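Local coordinates for protein female germline-specific tumor suppressor gld-1 (Caenorhabditis elegans, PDB 3K6T) that binds specific sequences in target mRNAs as a homodimer and represses translation, this chain being its Qua1 homodimerization domain, at residues 12-17 with 40-45. Numbering follows the deposited sequence.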
# COMPACT_ATOMS: atom_id res chain seq x y z
N ASP A 12 10.92 6.26 -3.89
CA ASP A 12 9.63 6.71 -4.42
C ASP A 12 8.53 6.60 -3.36
O ASP A 12 7.72 7.51 -3.21
CB ASP A 12 9.25 5.92 -5.68
CG ASP A 12 10.06 6.32 -6.90
OD1 ASP A 12 10.62 7.44 -6.90
OD2 ASP A 12 10.15 5.53 -7.86
N LEU A 13 8.51 5.49 -2.64
CA LEU A 13 7.49 5.28 -1.61
C LEU A 13 7.62 6.33 -0.51
O LEU A 13 6.63 6.91 -0.06
CB LEU A 13 7.61 3.89 -0.99
CG LEU A 13 7.45 2.69 -1.92
CD1 LEU A 13 7.78 1.42 -1.14
CD2 LEU A 13 6.04 2.61 -2.51
N VAL A 14 8.85 6.56 -0.08
CA VAL A 14 9.11 7.53 0.97
C VAL A 14 8.71 8.93 0.53
O VAL A 14 8.14 9.69 1.30
CB VAL A 14 10.60 7.51 1.42
CG1 VAL A 14 10.89 8.67 2.35
CG2 VAL A 14 10.94 6.17 2.08
N LYS A 15 9.02 9.28 -0.72
CA LYS A 15 8.57 10.57 -1.23
C LYS A 15 7.04 10.67 -1.22
O LYS A 15 6.49 11.72 -0.90
CB LYS A 15 9.11 10.81 -2.65
CG LYS A 15 9.08 12.27 -3.07
CD LYS A 15 9.09 12.43 -4.59
CE LYS A 15 8.90 13.89 -4.99
NZ LYS A 15 8.57 14.06 -6.44
N GLU A 16 6.36 9.58 -1.59
CA GLU A 16 4.89 9.60 -1.60
C GLU A 16 4.34 9.74 -0.18
O GLU A 16 3.35 10.43 0.05
CB GLU A 16 4.32 8.35 -2.30
CG GLU A 16 4.55 8.35 -3.81
CD GLU A 16 3.79 7.26 -4.55
OE1 GLU A 16 2.77 6.76 -4.02
OE2 GLU A 16 4.20 6.92 -5.68
N LYS A 17 5.02 9.10 0.77
CA LYS A 17 4.65 9.18 2.19
C LYS A 17 4.76 10.61 2.71
O LYS A 17 3.92 11.07 3.48
CB LYS A 17 5.54 8.24 3.01
CG LYS A 17 5.32 8.31 4.53
CD LYS A 17 6.19 7.26 5.24
CE LYS A 17 6.21 7.46 6.75
NZ LYS A 17 4.85 7.35 7.35
N ARG A 40 8.12 -3.82 4.06
CA ARG A 40 8.45 -5.00 3.27
C ARG A 40 9.68 -4.78 2.38
O ARG A 40 10.51 -5.68 2.23
CB ARG A 40 7.26 -5.42 2.42
CG ARG A 40 7.55 -6.66 1.57
CD ARG A 40 6.45 -6.90 0.53
NE ARG A 40 6.49 -5.95 -0.57
CZ ARG A 40 7.35 -6.01 -1.58
NH1 ARG A 40 8.26 -6.99 -1.63
NH2 ARG A 40 7.32 -5.10 -2.54
N VAL A 41 9.77 -3.61 1.77
CA VAL A 41 10.90 -3.27 0.91
C VAL A 41 12.21 -3.14 1.70
O VAL A 41 13.25 -3.60 1.26
CB VAL A 41 10.63 -1.97 0.12
CG1 VAL A 41 11.88 -1.55 -0.67
CG2 VAL A 41 9.47 -2.17 -0.83
N ARG A 42 12.16 -2.49 2.86
CA ARG A 42 13.34 -2.39 3.71
C ARG A 42 13.81 -3.78 4.14
O ARG A 42 15.01 -4.07 4.13
CB ARG A 42 13.04 -1.55 4.95
CG ARG A 42 12.83 -0.07 4.69
CD ARG A 42 12.88 0.70 6.00
NE ARG A 42 12.30 2.04 5.91
CZ ARG A 42 12.98 3.13 5.55
NH1 ARG A 42 14.26 3.03 5.22
NH2 ARG A 42 12.36 4.30 5.50
N VAL A 43 12.87 -4.64 4.52
CA VAL A 43 13.22 -6.00 4.92
C VAL A 43 13.84 -6.76 3.76
O VAL A 43 14.87 -7.44 3.92
CB VAL A 43 11.99 -6.77 5.47
CG1 VAL A 43 12.30 -8.27 5.58
CG2 VAL A 43 11.57 -6.21 6.81
N ALA A 44 13.24 -6.63 2.57
CA ALA A 44 13.76 -7.29 1.38
C ALA A 44 15.17 -6.82 1.03
O ALA A 44 16.03 -7.62 0.66
CB ALA A 44 12.82 -7.08 0.19
N LEU A 45 15.40 -5.51 1.14
CA LEU A 45 16.72 -4.95 0.86
C LEU A 45 17.73 -5.52 1.85
O LEU A 45 18.82 -5.96 1.47
CB LEU A 45 16.69 -3.42 0.93
CG LEU A 45 15.93 -2.73 -0.20
CD1 LEU A 45 15.77 -1.23 0.07
CD2 LEU A 45 16.63 -2.97 -1.54
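Two helices joined through a turn make up the Qua1 helix-turn-helix, and here helix 7-20 meets helix 28-49 through Leu-13 and Val-14 on one and Val-41 and Arg-42 on the other. The backbones stay well apart, with 9.5 Å between Leu-13 CA and Val-41 CA, so the gap is bridged by side-chain ends. In the buried layer, Leu-13 CD1 meets Val-41 CG2 at 4.0 Å, methyl against methyl, the two side chains approaching at a slant. Leu-13 CB already points at the second helix, and with CG anti to the carbonyl carbon (chi1 -60°) the branched end continues to Val-41. The Leu-13 side chain also touches Glu-37 and Ile-38, while Val-41 packs on Tyr-9 and Leu-10 as well, one turn back along the first helix.

Farther out, Arg-42 reaches over from the second helix. Its CB does not aim at the first helix, but the chain runs extended from CG to NE (chi2 -167°, chi3 -163°) and brings the guanidinium to Val-14, crossing that side chain at about a right angle. Arg-42 NH2 lies 4.1 Å from Val-14 CG2, the methyl coming in obliquely to the guanidinium plane. This is van der Waals contact, and no hydrogen bond links the two segments.

The same turn of helix 7-20 also faces the second subunit: Leu-13 touches Asn-29 of that chain, and the Glu-16 carboxylate accepts hydrogen bonds from the backbone N atoms of Asn-29 and Val-30 there. Only 96 Å² is buried between the two segments, so the chemistry is that of light apolar packing on the inside, with the guanidinium of the exposed Arg-42 resting against a Val-14 methyl by van der Waals contact alone, consistent with a margin open to solvent.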